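Local coordinates for C2 domain protein (Scophthalmus maximus, PDB 3W56) that binds calcium through its C2 domain and may have wide pore channel activity, at residues 43-48 / 94-99. Sequence-based numbering, arbitrary orientation.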
ATOM      1  N   ASP A  43      14.447  -3.118   0.680  1.00 23.94           N
ATOM      2  CA  ASP A  43      13.784  -4.186  -0.081  1.00 27.45           C
ATOM      3  C   ASP A  43      12.275  -4.128   0.152  1.00 30.35           C
ATOM      4  O   ASP A  43      11.734  -4.897   0.958  1.00 22.15           O
ATOM      5  CB  ASP A  43      14.324  -5.587   0.277  1.00 32.94           C
ATOM      6  CG  ASP A  43      15.799  -5.716   0.012  1.00 35.09           C
ATOM      7  OD1 ASP A  43      16.195  -5.574  -1.166  1.00 38.10           O
ATOM      8  OD2 ASP A  43      16.568  -5.916   0.982  1.00 46.31           O
ATOM      9  N   GLY A  44      11.606  -3.193  -0.531  1.00 20.60           N
ATOM     10  CA  GLY A  44      10.261  -2.817  -0.149  1.00 19.21           C
ATOM     11  C   GLY A  44       9.168  -3.734  -0.627  1.00 13.16           C
ATOM     12  O   GLY A  44       9.223  -4.377  -1.676  1.00 16.24           O
ATOM     13  N   TYR A  45       8.112  -3.757   0.162  1.00 12.33           N
ATOM     14  CA  TYR A  45       6.867  -4.332  -0.210  1.00 12.26           C
ATOM     15  C   TYR A  45       5.773  -3.642   0.557  1.00 11.68           C
ATOM     16  O   TYR A  45       6.012  -2.947   1.577  1.00 17.43           O
ATOM     17  CB  TYR A  45       6.839  -5.906  -0.035  1.00 13.19           C
ATOM     18  CG  TYR A  45       6.844  -6.411   1.416  1.00 17.90           C
ATOM     19  CD1 TYR A  45       5.684  -6.876   1.987  1.00 14.49           C
ATOM     20  CD2 TYR A  45       7.999  -6.421   2.144  1.00 15.40           C
ATOM     21  CE1 TYR A  45       5.657  -7.329   3.332  1.00 16.12           C
ATOM     22  CE2 TYR A  45       8.021  -6.899   3.444  1.00 16.74           C
ATOM     23  CZ  TYR A  45       6.845  -7.338   4.021  1.00 14.35           C
ATOM     24  OH  TYR A  45       6.807  -7.836   5.323  1.00 16.33           O
ATOM     25  N   VAL A  46       4.548  -3.829   0.089  1.00 11.63           N
ATOM     26  CA  VAL A  46       3.352  -3.191   0.659  1.00 11.01           C
ATOM     27  C   VAL A  46       2.299  -4.176   1.124  1.00 16.22           C
ATOM     28  O   VAL A  46       1.926  -5.122   0.404  1.00 13.12           O
ATOM     29  CB  VAL A  46       2.724  -2.218  -0.382  1.00 11.72           C
ATOM     30  CG1 VAL A  46       1.626  -1.395   0.237  1.00 13.73           C
ATOM     31  CG2 VAL A  46       3.838  -1.326  -0.964  1.00 11.83           C
ATOM     32  N   LYS A  47       1.807  -3.958   2.343  1.00 13.24           N
ATOM     33  CA  LYS A  47       0.728  -4.790   2.885  1.00 19.26           C
ATOM     34  C   LYS A  47      -0.535  -4.002   2.786  1.00 16.35           C
ATOM     35  O   LYS A  47      -0.548  -2.769   3.053  1.00 15.96           O
ATOM     36  CB  LYS A  47       0.972  -5.143   4.348  1.00 23.49           C
ATOM     37  CG  LYS A  47       2.152  -6.062   4.647  1.00 22.51           C
ATOM     38  CD  LYS A  47       1.893  -6.721   6.062  1.00 16.75           C
ATOM     39  CE  LYS A  47       3.193  -7.223   6.634  1.00 28.58           C
ATOM     40  NZ  LYS A  47       3.018  -7.651   8.083  1.00 35.11           N
ATOM     41  N   VAL A  48      -1.618  -4.666   2.427  1.00 10.66           N
ATOM     42  CA  VAL A  48      -2.896  -4.046   2.077  1.00  9.43           C
ATOM     43  C   VAL A  48      -4.015  -4.705   2.839  1.00 14.99           C
ATOM     44  O   VAL A  48      -4.261  -5.953   2.721  1.00 15.66           O
ATOM     45  CB  VAL A  48      -3.247  -4.192   0.576  1.00 11.24           C
ATOM     46  CG1 VAL A  48      -4.491  -3.460   0.208  1.00 11.50           C
ATOM     47  CG2 VAL A  48      -2.074  -3.665  -0.259  1.00 11.59           C
ATOM     48  N   PHE A  94      15.277 -12.120   8.962  1.00 20.35           N
ATOM     49  CA  PHE A  94      14.633 -12.609  10.183  1.00 20.90           C
ATOM     50  C   PHE A  94      13.432 -11.821  10.625  1.00 17.52           C
ATOM     51  O   PHE A  94      12.474 -12.370  11.162  1.00 16.10           O
ATOM     52  CB  PHE A  94      15.640 -12.735  11.326  1.00 19.34           C
ATOM     53  CG  PHE A  94      16.863 -13.488  10.954  1.00 30.66           C
ATOM     54  CD1 PHE A  94      16.857 -14.890  10.901  1.00 25.42           C
ATOM     55  CD2 PHE A  94      18.026 -12.805  10.626  1.00 33.61           C
ATOM     56  CE1 PHE A  94      17.998 -15.583  10.532  1.00 21.52           C
ATOM     57  CE2 PHE A  94      19.184 -13.498  10.250  1.00 35.86           C
ATOM     58  CZ  PHE A  94      19.167 -14.896  10.221  1.00 40.68           C
ATOM     59  N   PHE A  95      13.494 -10.490  10.378  1.00 22.32           N
ATOM     60  CA  PHE A  95      12.465  -9.561  10.811  1.00 16.97           C
ATOM     61  C   PHE A  95      12.291  -8.573   9.692  1.00 11.33           C
ATOM     62  O   PHE A  95      13.276  -8.133   9.105  1.00 18.11           O
ATOM     63  CB  PHE A  95      12.940  -8.752  12.027  1.00 15.87           C
ATOM     64  CG  PHE A  95      13.404  -9.601  13.096  1.00 19.61           C
ATOM     65  CD1 PHE A  95      12.495 -10.318  13.801  1.00 15.93           C
ATOM     66  CD2 PHE A  95      14.763  -9.745  13.352  1.00 16.55           C
ATOM     67  CE1 PHE A  95      12.921 -11.162  14.848  1.00 21.25           C
ATOM     68  CE2 PHE A  95      15.188 -10.607  14.365  1.00 25.10           C
ATOM     69  CZ  PHE A  95      14.278 -11.292  15.085  1.00 20.29           C
ATOM     70  N   ASP A  96      11.048  -8.294   9.392  1.00 11.73           N
ATOM     71  CA  ASP A  96      10.792  -7.183   8.455  1.00 13.25           C
ATOM     72  C   ASP A  96      10.607  -5.877   9.248  1.00 18.69           C
ATOM     73  O   ASP A  96      10.121  -5.892  10.399  1.00 19.75           O
ATOM     74  CB  ASP A  96       9.610  -7.498   7.555  1.00 15.05           C
ATOM     75  CG  ASP A  96       9.878  -8.683   6.651  1.00 12.94           C
ATOM     76  OD1 ASP A  96      11.070  -9.039   6.500  1.00 18.04           O
ATOM     77  OD2 ASP A  96       8.936  -9.240   6.056  1.00 21.00           O
ATOM     78  N   ASP A  97      10.970  -4.762   8.614  1.00 19.88           N
ATOM     79  CA  ASP A  97      10.953  -3.472   9.313  1.00 15.69           C
ATOM     80  C   ASP A  97       9.786  -2.649   8.780  1.00 17.91           C
ATOM     81  O   ASP A  97       9.629  -2.468   7.560  1.00 17.06           O
ATOM     82  CB  ASP A  97      12.284  -2.753   9.126  1.00 21.36           C
ATOM     83  CG  ASP A  97      12.352  -1.437   9.875  1.00 35.64           C
ATOM     84  OD1 ASP A  97      11.563  -1.220  10.842  1.00 38.27           O
ATOM     85  OD2 ASP A  97      13.207  -0.614   9.485  1.00 43.19           O
ATOM     86  N   LEU A  98       8.892  -2.252   9.671  1.00 14.45           N
ATOM     87  CA  LEU A  98       7.752  -1.426   9.246  1.00 16.16           C
ATOM     88  C   LEU A  98       8.249  -0.024   8.896  1.00 21.34           C
ATOM     89  O   LEU A  98       8.886   0.644   9.726  1.00 18.41           O
ATOM     90  CB  LEU A  98       6.666  -1.413  10.331  1.00 13.94           C
ATOM     91  CG  LEU A  98       5.550  -0.371  10.214  1.00 17.27           C
ATOM     92  CD1 LEU A  98       4.764  -0.626   8.912  1.00 15.55           C
ATOM     93  CD2 LEU A  98       4.651  -0.414  11.427  1.00 17.52           C
ATOM     94  N   LEU A  99       7.975   0.446   7.672  1.00 14.98           N
ATOM     95  CA  LEU A  99       8.531   1.741   7.261  1.00 19.71           C
ATOM     96  C   LEU A  99       7.515   2.856   7.407  1.00 17.78           C
ATOM     97  O   LEU A  99       7.862   4.035   7.618  1.00 25.79           O
ATOM     98  CB  LEU A  99       9.016   1.652   5.809  1.00 21.28           C
ATOM     99  CG  LEU A  99      10.176   0.673   5.633  1.00 21.92           C
ATOM    100  CD1 LEU A  99      10.745   0.752   4.190  1.00 23.44           C
ATOM    101  CD2 LEU A  99      11.259   0.934   6.687  1.00 24.44           C
TER
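The phenol of Y45 and the carboxylate of D96 make nearly all of this contact. Y45 OH donates a hydrogen bond to D96 OD2, 2.7 Å away. The hydroxyl meets D96 OD2 on its anti side, 28° out of the carboxylate plane. The two side chains cross at about a right angle, with ring and carboxylate planes 72° apart. The carboxylate approaches the ring obliquely, at its hydroxyl end; D96 OD2 lies 3.5 Å from Y45 CZ. Y45 CG sits between its own backbone N and carbonyl carbon (chi1 70°), and the long ring carries the hydroxyl across to the loop that leads into strand 97-105.

Strands 44-50 and 97-105 belong to one four-stranded antiparallel sheet of the C2 beta-sandwich; D96 lies in the loop just before the latter. Strand 83-90 runs between them, so the bond spans a strand. The ring of Y45 meets H89 of that middle strand, their planes not far from parallel, and Y45 also touches T58 and E57. This is the buried, closely packed side.

The D96 side is looser and partly exposed. D96 OD1 accepts a hydrogen bond from D92 N, so each carboxylate oxygen has a partner and the group is fixed at both. K47 NZ is 6.5 Å from D96 OD2, too far for a salt bridge, although its charge may still steady the acid. A phenylalanine in place of Y45 would probably keep the packing on H89 but leave D96 OD2 without its phenolic donor. The calcium-binding loops lie close by: E91, which D96 touches, D92, D97 and D43, just before strand 44-50, bind calcium in this protein, although none is bound to this chain in the model.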